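PDB 4LJ1: invasion-associated protein from Mycobacterium tuberculosis, which probably binds peptidoglycan in the mycobacterial cell wall without cleaving it, through a non-catalytic NlpC/p60 domain. Local coordinates for residues A[87-92]-A[127-132]; A[47-52]-A[96-101]. All blocks are in the same frame, centred on the assembly; numbering follows the deposited sequence.

Interaction 1 of 2, residues A[87-92]-A[127-132]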
loop_
_atom_site.group_PDB
_atom_site.type_symbol
_atom_site.label_atom_id
_atom_site.label_comp_id
_atom_site.label_asym_id
_atom_site.label_seq_id
_atom_site.Cartn_x
_atom_site.Cartn_y
_atom_site.Cartn_z
ATOM N N LEU A 87 -2.598 5.928 1.294
ATOM C CA LEU A 87 -2.958 4.600 0.776
ATOM C C LEU A 87 -4.250 4.672 -0.028
ATOM O O LEU A 87 -5.231 5.298 0.400
ATOM C CB LEU A 87 -3.138 3.646 1.954
ATOM C CG LEU A 87 -1.907 3.381 2.828
ATOM C CD1 LEU A 87 -2.289 2.457 3.975
ATOM C CD2 LEU A 87 -0.779 2.795 1.989
ATOM N N ILE A 88 -4.218 4.048 -1.193
ATOM C CA ILE A 88 -5.356 3.879 -2.088
ATOM C C ILE A 88 -5.905 2.470 -1.888
ATOM O O ILE A 88 -5.127 1.522 -1.763
ATOM C CB ILE A 88 -4.900 4.079 -3.545
ATOM C CG1 ILE A 88 -4.488 5.531 -3.797
ATOM C CG2 ILE A 88 -6.001 3.656 -4.532
ATOM C CD1 ILE A 88 -3.668 5.725 -5.053
ATOM N N PHE A 89 -7.215 2.335 -1.891
ATOM C CA PHE A 89 -7.861 1.038 -1.724
ATOM C C PHE A 89 -8.782 0.717 -2.878
ATOM O O PHE A 89 -9.298 1.617 -3.567
ATOM C CB PHE A 89 -8.640 0.994 -0.409
ATOM C CG PHE A 89 -7.776 1.126 0.805
ATOM C CD1 PHE A 89 -7.380 2.358 1.258
ATOM C CD2 PHE A 89 -7.348 0.002 1.476
ATOM C CE1 PHE A 89 -6.552 2.483 2.363
ATOM C CE2 PHE A 89 -6.532 0.115 2.587
ATOM C CZ PHE A 89 -6.126 1.357 3.024
ATOM N N TYR A 90 -9.012 -0.580 -3.046
ATOM C CA TYR A 90 -10.012 -1.114 -3.947
ATOM C C TYR A 90 -10.989 -1.975 -3.170
ATOM O O TYR A 90 -10.631 -2.635 -2.196
ATOM C CB TYR A 90 -9.331 -1.909 -5.109
ATOM C CG TYR A 90 -8.541 -0.962 -5.978
ATOM C CD1 TYR A 90 -9.150 -0.291 -7.021
ATOM C CD2 TYR A 90 -7.241 -0.605 -5.667
ATOM C CE1 TYR A 90 -8.464 0.657 -7.772
ATOM C CE2 TYR A 90 -6.550 0.332 -6.423
ATOM C CZ TYR A 90 -7.183 0.984 -7.453
ATOM O OH TYR A 90 -6.533 1.958 -8.174
ATOM N N GLY A 91 -12.227 -2.007 -3.654
ATOM C CA GLY A 91 -13.290 -2.808 -3.079
ATOM C C GLY A 91 -14.136 -2.076 -2.069
ATOM O O GLY A 91 -13.750 -1.029 -1.555
ATOM N N PRO A 92 -15.281 -2.662 -1.705
ATOM C CA PRO A 92 -16.118 -2.061 -0.677
ATOM C C PRO A 92 -15.374 -2.051 0.648
ATOM O O PRO A 92 -14.831 -3.073 1.072
ATOM C CB PRO A 92 -17.350 -2.962 -0.608
ATOM C CG PRO A 92 -17.117 -4.076 -1.528
ATOM C CD PRO A 92 -15.831 -3.907 -2.246
ATOM N N TYR A 127 -12.430 6.841 -0.344
ATOM C CA TYR A 127 -11.453 7.561 0.458
ATOM C C TYR A 127 -10.103 6.883 0.355
ATOM O O TYR A 127 -10.017 5.648 0.253
ATOM C CB TYR A 127 -11.871 7.545 1.915
ATOM C CG TYR A 127 -13.085 8.342 2.257
ATOM C CD1 TYR A 127 -13.012 9.729 2.350
ATOM C CD2 TYR A 127 -14.289 7.734 2.533
ATOM C CE1 TYR A 127 -14.107 10.490 2.726
ATOM C CE2 TYR A 127 -15.395 8.490 2.903
ATOM C CZ TYR A 127 -15.291 9.870 2.966
ATOM O OH TYR A 127 -16.379 10.614 3.305
ATOM N N LEU A 128 -9.027 7.682 0.406
ATOM C CA LEU A 128 -7.682 7.222 0.707
ATOM C C LEU A 128 -7.514 7.213 2.223
ATOM O O LEU A 128 -8.340 7.786 2.963
ATOM C CB LEU A 128 -6.633 8.115 0.041
ATOM C CG LEU A 128 -6.511 8.100 -1.493
ATOM C CD1 LEU A 128 -7.626 8.932 -2.135
ATOM C CD2 LEU A 128 -5.132 8.579 -1.947
ATOM N N VAL A 129 -6.414 6.623 2.686
ATOM C CA VAL A 129 -6.068 6.681 4.103
ATOM C C VAL A 129 -4.744 7.392 4.268
ATOM O O VAL A 129 -3.770 7.090 3.587
ATOM C CB VAL A 129 -5.978 5.285 4.737
ATOM C CG1 VAL A 129 -5.199 5.296 6.060
ATOM C CG2 VAL A 129 -7.378 4.717 4.897
ATOM N N ARG A 130 -4.696 8.326 5.213
ATOM C CA ARG A 130 -3.464 8.961 5.617
ATOM C C ARG A 130 -2.949 8.307 6.884
ATOM O O ARG A 130 -3.588 8.340 7.923
ATOM C CB ARG A 130 -3.654 10.449 5.862
ATOM C CG ARG A 130 -2.322 11.142 6.154
ATOM C CD ARG A 130 -2.299 12.580 5.736
ATOM N NE ARG A 130 -2.671 12.719 4.350
ATOM C CZ ARG A 130 -3.345 13.743 3.856
ATOM N NH1 ARG A 130 -3.675 14.793 4.610
ATOM N NH2 ARG A 130 -3.643 13.726 2.572
ATOM N N VAL A 131 -1.767 7.732 6.798
ATOM C CA VAL A 131 -1.184 6.975 7.871
ATOM C C VAL A 131 -0.407 7.879 8.825
ATOM O O VAL A 131 -0.524 7.754 10.040
ATOM C CB VAL A 131 -0.240 5.913 7.266
ATOM C CG1 VAL A 131 0.450 5.114 8.342
ATOM C CG2 VAL A 131 -1.018 5.002 6.330
ATOM N N LEU A 132 0.362 8.805 8.270
ATOM C CA LEU A 132 1.237 9.642 9.088
ATOM C C LEU A 132 0.546 10.900 9.580
ATOM O O LEU A 132 -0.191 11.543 8.835
ATOM C CB LEU A 132 2.487 10.007 8.302
ATOM C CG LEU A 132 3.349 8.787 7.979
ATOM C CD1 LEU A 132 4.476 9.134 7.019
ATOM C CD2 LEU A 132 3.898 8.167 9.249
HETATM O O HOH W 1 -8.887 4.706 -2.101
#
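Leu87 N gives its hydrogen to Val129 O at 2.8 Å in a nearly straight bond (172°), and Val129 N returns one to Leu87 O at 2.9 Å. The two bonds make one antiparallel, hydrogen-bonded pair, and it is a single bridge: the strands run at 147° and separate beyond it. Two residues on from Leu87, where direct bonding has stopped, a water accepts from Phe89 N at 2.9 Å and probably donates to Tyr127 O at 2.8 Å, though more acceptors surround it than it has protons.

Side chains close both faces of the bridge. On one, chi1 of -64° (CG anti to the carbonyl carbon) swings the Phe89 ring toward strand 128-130, and its CE1 meets Val129 CG2 obliquely at 3.5 Å. Next to it Leu87 CD1 reaches Val131 CG2 at 3.7 Å. On the other face Ile88 and Leu128 run abreast in a common direction, with CG1 of Ile88 3.6 Å from CD2 of Leu128.

The Leu87, Phe89, Val129 and Val131 face is covered by helices 48-57 and 67-73: Tyr56 touches Leu87 and Val131, and Tyr71 meets the Phe89 ring edge-to-face. Strand 87-90 is held between strand 97-103, bonded through Ile88 and Tyr90, and strand 128-130, which itself pairs with strand 75-77.

Interaction 2 of 2, residues A[47-52]-A[96-101]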
loop_
_atom_site.group_PDB
_atom_site.type_symbol
_atom_site.label_atom_id
_atom_site.label_comp_id
_atom_site.label_asym_id
_atom_site.label_seq_id
_atom_site.Cartn_x
_atom_site.Cartn_y
_atom_site.Cartn_z
ATOM N N ASP A 47 2.454 -9.899 -1.603
ATOM C CA ASP A 47 1.117 -9.476 -1.983
ATOM C C ASP A 47 0.965 -7.985 -1.645
ATOM O O ASP A 47 1.889 -7.344 -1.138
ATOM C CB ASP A 47 0.019 -10.355 -1.398
ATOM C CG ASP A 47 -0.118 -10.284 0.098
ATOM O OD1 ASP A 47 0.605 -9.525 0.773
ATOM O OD2 ASP A 47 -0.949 -11.056 0.626
ATOM N N ALA A 48 -0.181 -7.394 -1.981
ATOM C CA ALA A 48 -0.347 -5.938 -1.835
ATOM C C ALA A 48 -0.131 -5.510 -0.385
ATOM O O ALA A 48 0.579 -4.551 -0.087
ATOM C CB ALA A 48 -1.726 -5.504 -2.313
ATOM N N SER A 49 -0.738 -6.243 0.544
ATOM C CA SER A 49 -0.629 -5.966 1.974
ATOM C C SER A 49 0.805 -6.057 2.473
ATOM O O SER A 49 1.279 -5.244 3.273
ATOM C CB SER A 49 -1.536 -6.930 2.753
ATOM O OG SER A 49 -2.864 -6.449 2.588
ATOM N N GLY A 50 1.501 -7.088 2.023
ATOM C CA GLY A 50 2.868 -7.307 2.430
ATOM C C GLY A 50 3.757 -6.155 1.997
ATOM O O GLY A 50 4.632 -5.717 2.750
ATOM N N LEU A 51 3.560 -5.663 0.773
ATOM C CA LEU A 51 4.372 -4.557 0.275
ATOM C C LEU A 51 4.133 -3.307 1.121
ATOM O O LEU A 51 5.089 -2.599 1.476
ATOM C CB LEU A 51 4.042 -4.276 -1.187
ATOM C CG LEU A 51 4.760 -3.068 -1.792
ATOM C CD1 LEU A 51 6.285 -3.290 -1.876
ATOM C CD2 LEU A 51 4.196 -2.766 -3.181
ATOM N N ILE A 52 2.875 -3.001 1.398
ATOM C CA ILE A 52 2.545 -1.812 2.197
ATOM C C ILE A 52 3.114 -1.924 3.603
ATOM O O ILE A 52 3.654 -0.957 4.140
ATOM C CB ILE A 52 1.005 -1.578 2.227
ATOM C CG1 ILE A 52 0.455 -1.207 0.878
ATOM C CG2 ILE A 52 0.611 -0.565 3.268
ATOM C CD1 ILE A 52 1.198 -0.138 0.180
ATOM N N GLN A 96 -10.707 -5.317 -1.140
ATOM C CA GLN A 96 -10.067 -6.032 -2.278
ATOM C C GLN A 96 -8.555 -5.885 -2.284
ATOM O O GLN A 96 -7.848 -6.877 -2.366
ATOM C CB GLN A 96 -10.662 -5.623 -3.633
ATOM C CG GLN A 96 -10.018 -6.312 -4.826
ATOM C CD GLN A 96 -10.643 -5.936 -6.153
ATOM O OE1 GLN A 96 -11.396 -4.979 -6.269
ATOM N NE2 GLN A 96 -10.313 -6.706 -7.174
ATOM N N SER A 97 -8.027 -4.668 -2.224
ATOM C CA SER A 97 -6.585 -4.447 -2.318
ATOM C C SER A 97 -6.211 -3.070 -1.798
ATOM O O SER A 97 -7.072 -2.245 -1.480
ATOM C CB SER A 97 -6.112 -4.592 -3.770
ATOM O OG SER A 97 -4.712 -4.829 -3.787
ATOM N N VAL A 98 -4.901 -2.828 -1.748
ATOM C CA VAL A 98 -4.299 -1.572 -1.307
ATOM C C VAL A 98 -3.099 -1.255 -2.169
ATOM O O VAL A 98 -2.417 -2.187 -2.635
ATOM C CB VAL A 98 -3.947 -1.639 0.210
ATOM C CG1 VAL A 98 -2.932 -2.756 0.516
ATOM C CG2 VAL A 98 -3.472 -0.293 0.740
ATOM N N ALA A 99 -2.822 0.032 -2.359
ATOM C CA ALA A 99 -1.680 0.517 -3.115
ATOM C C ALA A 99 -1.163 1.779 -2.444
ATOM O O ALA A 99 -1.873 2.393 -1.662
ATOM C CB ALA A 99 -2.063 0.787 -4.568
ATOM N N LEU A 100 0.073 2.151 -2.748
ATOM C CA LEU A 100 0.711 3.316 -2.140
ATOM C C LEU A 100 0.689 4.481 -3.139
ATOM O O LEU A 100 1.252 4.386 -4.235
ATOM C CB LEU A 100 2.153 2.972 -1.782
ATOM C CG LEU A 100 2.999 4.052 -1.088
ATOM C CD1 LEU A 100 2.420 4.433 0.274
ATOM C CD2 LEU A 100 4.438 3.608 -0.959
ATOM N N TYR A 101 0.032 5.592 -2.782
ATOM C CA TYR A 101 0.008 6.749 -3.666
ATOM C C TYR A 101 1.362 7.437 -3.675
ATOM O O TYR A 101 1.928 7.710 -2.624
ATOM C CB TYR A 101 -1.090 7.734 -3.244
ATOM C CG TYR A 101 -1.313 8.869 -4.238
ATOM C CD1 TYR A 101 -1.390 8.618 -5.598
ATOM C CD2 TYR A 101 -1.417 10.183 -3.828
ATOM C CE1 TYR A 101 -1.564 9.627 -6.511
ATOM C CE2 TYR A 101 -1.627 11.202 -4.751
ATOM C CZ TYR A 101 -1.684 10.922 -6.098
ATOM O OH TYR A 101 -1.858 11.915 -7.060
HETATM O O HOH W 2 0.420 -2.825 -2.687
#
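This contact is part of the helix-on-sheet core of the NlpC/P60 fold, where the first turns of helix 48-57 lie on strand 97-103. In the peptidases of this family the start of this helix carries the cysteine nucleophile and the facing strand the histidine; in this non-catalytic relative Ala48 and Ser97 appear to occupy those positions, consistent with a site that holds no thiol-imidazole pair. The CB of Ala48 lies 3.4 Å from Val98 O. The Ser97 hydroxyl is beside the same methyl in one of its two deposited conformers, so that contact is less certain. Ser97 forms a classic beta bulge with Gln96, both facing Tyr90.

Deeper in, aliphatic side chains carry the contact. Val98 holds CG1 between its backbone N and carbonyl carbon (chi1 61°), which aims that methyl at the helix, where it packs obliquely on Ile52 CG1 at 3.7 Å. Further along the strand Ile52 CD1 crosses to Leu100 CB at 3.8 Å. Met70 and Leu63 also touch Ile52, and Met70 touches Ser49.

Asp47 is the N-cap: its OD1 accepts from Gly50 N at 2.9 Å, met nearly along the C-O bond, and also takes a salt bridge from Arg65, which probably steadies the carboxylate against the helix start. No direct hydrogen bond joins 47-52 to 96-101. Instead one water donates to both carbonyls, to Ala48 O at 3.1 Å and to Val98 O at 2.9 Å.

In the fold
Both contacts are buried, with centres about 10 Å apart, interaction 2 nearer the middle of the chain. They share the sheet through neighbouring strands 87-90 and 97-103, joined where Ile88 O and Ala99 N probably hydrogen-bond and where Phe89 packs on Val98. Interaction 1 is strand on strand at the edge of that sheet, where two direct backbone bonds are flanked by apolar side chains; interaction 2 is helix on sheet, where aliphatic side chains make the contact and a water links the two backbones. Helix 48-57 ties the two together, since Ile52 also touches Leu87. Along the chain their segments alternate, so the two contacts interlock within one domain.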